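Local coordinates for iron-sulfur cluster assembly protein CyaY (Psychromonas ingrahamii, PDB 4HS5) that probably takes part in iron-sulfur cluster assembly, perhaps as a regulator, and is a frataxin-family protein associated with binding ferrous and ferric iron, at residues His68-Asn73 against Ile77-Gly82. Sequence-based numbering, arbitrary orientation.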
ATOM      1  N   HIS A  68      -5.276   1.934   8.640  1.00  7.29           N
ATOM      2  CA  HIS A  68      -4.800   0.658   9.163  1.00  7.30           C
ATOM      3  C   HIS A  68      -5.638  -0.474   8.587  1.00  6.89           C
ATOM      4  O   HIS A  68      -6.863  -0.416   8.613  1.00 10.00           O
ATOM      5  CB  HIS A  68      -4.891   0.631  10.693  1.00  9.63           C
ATOM      6  CG  HIS A  68      -4.044   1.662  11.368  1.00 17.34           C
ATOM      7  ND1 HIS A  68      -4.046   1.850  12.732  1.00 27.21           N
ATOM      8  CD2 HIS A  68      -3.164   2.561  10.864  1.00 18.11           C
ATOM      9  CE1 HIS A  68      -3.206   2.822  13.041  1.00 27.86           C
ATOM     10  NE2 HIS A  68      -2.660   3.271  11.925  1.00 25.15           N
ATOM     11  N   TYR A  69      -4.975  -1.502   8.071  1.00  6.31           N
ATOM     12  CA  TYR A  69      -5.689  -2.553   7.348  1.00  8.16           C
ATOM     13  C   TYR A  69      -5.460  -3.920   7.949  1.00  8.19           C
ATOM     14  O   TYR A  69      -4.336  -4.257   8.317  1.00  7.96           O
ATOM     15  CB  TYR A  69      -5.237  -2.583   5.885  1.00  5.76           C
ATOM     16  CG  TYR A  69      -5.431  -1.288   5.154  1.00  5.98           C
ATOM     17  CD1 TYR A  69      -6.527  -1.091   4.321  1.00  6.70           C
ATOM     18  CD2 TYR A  69      -4.507  -0.256   5.291  1.00  6.70           C
ATOM     19  CE1 TYR A  69      -6.704   0.106   3.659  1.00  6.76           C
ATOM     20  CE2 TYR A  69      -4.662   0.931   4.629  1.00  5.83           C
ATOM     21  CZ  TYR A  69      -5.752   1.112   3.809  1.00  6.36           C
ATOM     22  OH  TYR A  69      -5.908   2.309   3.171  1.00  9.73           O
ATOM     23  N   ASP A  70      -6.541  -4.702   8.026  1.00 10.14           N
ATOM     24  CA  ASP A  70      -6.483  -6.123   8.388  1.00  9.93           C
ATOM     25  C   ASP A  70      -6.673  -6.990   7.152  1.00  8.68           C
ATOM     26  O   ASP A  70      -7.326  -6.580   6.201  1.00  9.70           O
ATOM     27  CB  ASP A  70      -7.602  -6.469   9.367  1.00 16.17           C
ATOM     28  CG  ASP A  70      -7.543  -5.658  10.635  1.00 12.79           C
ATOM     29  OD1 ASP A  70      -6.564  -5.822  11.390  1.00 18.24           O
ATOM     30  OD2 ASP A  70      -8.485  -4.873  10.869  1.00 17.26           O
ATOM     31  N   TYR A  71      -6.140  -8.206   7.183  1.00  9.74           N
ATOM     32  CA  TYR A  71      -6.334  -9.128   6.073  1.00 10.09           C
ATOM     33  C   TYR A  71      -7.663  -9.864   6.242  1.00 11.78           C
ATOM     34  O   TYR A  71      -7.833 -10.651   7.183  1.00 13.09           O
ATOM     35  CB  TYR A  71      -5.173 -10.122   5.992  1.00 11.23           C
ATOM     36  CG  TYR A  71      -5.199 -11.004   4.768  1.00 10.92           C
ATOM     37  CD1 TYR A  71      -5.714 -12.290   4.836  1.00 11.14           C
ATOM     38  CD2 TYR A  71      -4.708 -10.554   3.551  1.00 10.34           C
ATOM     39  CE1 TYR A  71      -5.735 -13.103   3.713  1.00 13.94           C
ATOM     40  CE2 TYR A  71      -4.731 -11.354   2.419  1.00 13.43           C
ATOM     41  CZ  TYR A  71      -5.245 -12.634   2.514  1.00 13.85           C
ATOM     42  OH  TYR A  71      -5.275 -13.441   1.394  1.00 16.33           O
ATOM     43  N   ASN A  72      -8.597  -9.576   5.338  1.00 10.88           N
ATOM     44  CA  ASN A  72      -9.924 -10.196   5.333  1.00 13.38           C
ATOM     45  C   ASN A  72     -10.405 -10.361   3.901  1.00 12.45           C
ATOM     46  O   ASN A  72     -10.129  -9.513   3.054  1.00 12.53           O
ATOM     47  CB  ASN A  72     -10.935  -9.335   6.097  1.00 18.72           C
ATOM     48  CG  ASN A  72     -10.699  -9.342   7.588  1.00 28.07           C
ATOM     49  OD1 ASN A  72     -10.805 -10.380   8.238  1.00 38.70           O
ATOM     50  ND2 ASN A  72     -10.398  -8.178   8.144  1.00 27.70           N
ATOM     51  N   ASN A  73     -11.139 -11.443   3.630  1.00 14.79           N
ATOM     52  CA  ASN A  73     -11.621 -11.716   2.275  1.00 14.84           C
ATOM     53  C   ASN A  73     -10.500 -11.780   1.259  1.00 13.98           C
ATOM     54  O   ASN A  73     -10.686 -11.419   0.101  1.00 15.96           O
ATOM     55  CB  ASN A  73     -12.669 -10.690   1.827  1.00 17.74           C
ATOM     56  CG  ASN A  73     -14.019 -10.963   2.419  1.00 16.00           C
ATOM     57  OD1 ASN A  73     -14.239 -12.022   2.996  1.00 18.73           O
ATOM     58  ND2 ASN A  73     -14.937 -10.019   2.273  1.00 17.84           N
ATOM     59  N   ILE A  77      -8.213  -4.728   4.366  1.00  6.90           N
ATOM     60  CA  ILE A  77      -9.414  -3.942   4.607  1.00  7.75           C
ATOM     61  C   ILE A  77      -9.199  -2.936   5.738  1.00  6.12           C
ATOM     62  O   ILE A  77      -8.741  -3.304   6.811  1.00  8.31           O
ATOM     63  CB  ILE A  77     -10.585  -4.878   4.993  1.00  9.09           C
ATOM     64  CG1 ILE A  77     -10.858  -5.874   3.865  1.00 12.19           C
ATOM     65  CG2 ILE A  77     -11.836  -4.073   5.319  1.00  9.93           C
ATOM     66  CD1 ILE A  77     -11.287  -5.215   2.583  1.00 14.45           C
ATOM     67  N   ASP A  78      -9.541  -1.677   5.480  1.00  8.97           N
ATOM     68  CA  ASP A  78      -9.374  -0.580   6.429  1.00  9.15           C
ATOM     69  C   ASP A  78     -10.250  -0.824   7.646  1.00 12.68           C
ATOM     70  O   ASP A  78     -11.460  -1.023   7.512  1.00  9.92           O
ATOM     71  CB  ASP A  78      -9.765   0.725   5.724  1.00 10.09           C
ATOM     72  CG  ASP A  78      -9.420   1.974   6.526  1.00 12.41           C
ATOM     73  OD1 ASP A  78      -9.968   2.156   7.630  1.00 14.90           O
ATOM     74  OD2 ASP A  78      -8.637   2.805   6.016  1.00 12.96           O
ATOM     75  N   ASP A  79      -9.644  -0.811   8.829  1.00 10.18           N
ATOM     76  CA  ASP A  79     -10.365  -1.191  10.038  1.00 11.73           C
ATOM     77  C   ASP A  79     -11.372  -0.166  10.553  1.00 14.92           C
ATOM     78  O   ASP A  79     -12.140  -0.468  11.467  1.00 18.53           O
ATOM     79  CB  ASP A  79      -9.419  -1.692  11.142  1.00 10.09           C
ATOM     80  CG  ASP A  79      -8.544  -0.597  11.753  1.00 13.98           C
ATOM     81  OD1 ASP A  79      -8.690   0.600  11.426  1.00 15.53           O
ATOM     82  OD2 ASP A  79      -7.696  -0.969  12.596  1.00 16.61           O
ATOM     83  N   ARG A  80     -11.384   1.021   9.956  1.00 11.56           N
ATOM     84  CA  ARG A  80     -12.375   2.031  10.317  1.00 17.50           C
ATOM     85  C   ARG A  80     -13.399   2.269   9.198  1.00 18.32           C
ATOM     86  O   ARG A  80     -14.594   2.405   9.462  1.00 20.60           O
ATOM     87  CB  ARG A  80     -11.694   3.348  10.723  1.00 20.01           C
ATOM     88  CG  ARG A  80     -10.740   3.258  11.925  1.00 26.41           C
ATOM     89  CD  ARG A  80     -11.409   2.644  13.153  1.00 27.95           C
ATOM     90  NE  ARG A  80     -10.905   3.205  14.409  1.00 39.68           N
ATOM     91  CZ  ARG A  80      -9.856   2.735  15.083  1.00 39.47           C
ATOM     92  NH1 ARG A  80      -9.184   1.685  14.627  1.00 38.91           N
ATOM     93  NH2 ARG A  80      -9.480   3.311  16.219  1.00 38.00           N
ATOM     94  N   SER A  81     -12.938   2.323   7.950  1.00 11.81           N
ATOM     95  CA  SER A  81     -13.820   2.647   6.835  1.00 12.56           C
ATOM     96  C   SER A  81     -14.311   1.427   6.075  1.00 13.69           C
ATOM     97  O   SER A  81     -15.356   1.475   5.417  1.00 18.17           O
ATOM     98  CB  SER A  81     -13.117   3.583   5.852  1.00 17.26           C
ATOM     99  OG  SER A  81     -12.087   2.905   5.144  1.00 12.16           O
ATOM    100  N   GLY A  82     -13.544   0.344   6.131  1.00 13.28           N
ATOM    101  CA  GLY A  82     -13.862  -0.842   5.363  1.00 12.76           C
ATOM    102  C   GLY A  82     -13.327  -0.813   3.941  1.00 13.82           C
ATOM    103  O   GLY A  82     -13.496  -1.784   3.208  1.00 14.21           O
TER
HETATM  104  O   HOH W   1      -7.958   2.594   9.510  1.00 13.06           O
HETATM  105  O   HOH W   2      -6.005   0.104  14.126  1.00 28.09           O
HETATM  106  O   HOH W   3      -8.520   2.906   3.286  1.00 11.48           O
HETATM  107  O   HOH W   4     -10.439  -4.336   8.943  1.00 16.36           O
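Asp70 and Ile77 face each other as an antiparallel hydrogen-bonded pair: Asp70 N donates to Ile77 O, and Ile77 N returns to Asp70 O at 2.8 Å. Past the non-hydrogen-bonded pair Tyr69 with Asp78, Asp79 N donates to His68 O (2.8 Å). The Tyr69 ring lies obliquely against the Asp78 backbone, CE1 3.7 Å from Asp78 CB, and water 3 links Tyr69 OH to Asp78 OD2, which is also hydrogen-bonded to His67 ND1. A chi1 of -170° swings the Asp78 carboxylate beside its carbonyl carbon, toward the following chain, where OD1 takes Arg80 N on its anti lone pair (an Asx turn) and Ser81 N from above the carboxylate plane at 3.0 Å (an Asx motif). Replacing Asp78 by alanine would probably leave both amides without this acceptor and water 3 without its carboxylate partner. Water 1 accepts from His68 N (2.9 Å) near Asp78 OD1 and Asp79 OD1; water 2 joins His68 ND1 to Asp79 OD2. Water 4 donates to Asp70 OD2 and Ile77 O. The like-charged Asp70 OD2 and Asp79 OD2 come within 4.3 Å; Gln57 NE2 serves both carboxylates, through Asp70 OD1 and Asp79 OD2, which probably eases their repulsion. In the antiparallel frataxin sheet, 75-78 is one of two edge strands; 66-72 pairs on its other side with 57-61, where His68 stacks on Trp59, and Tyr69 meets Phe85 of helix 85-97 edge-to-face.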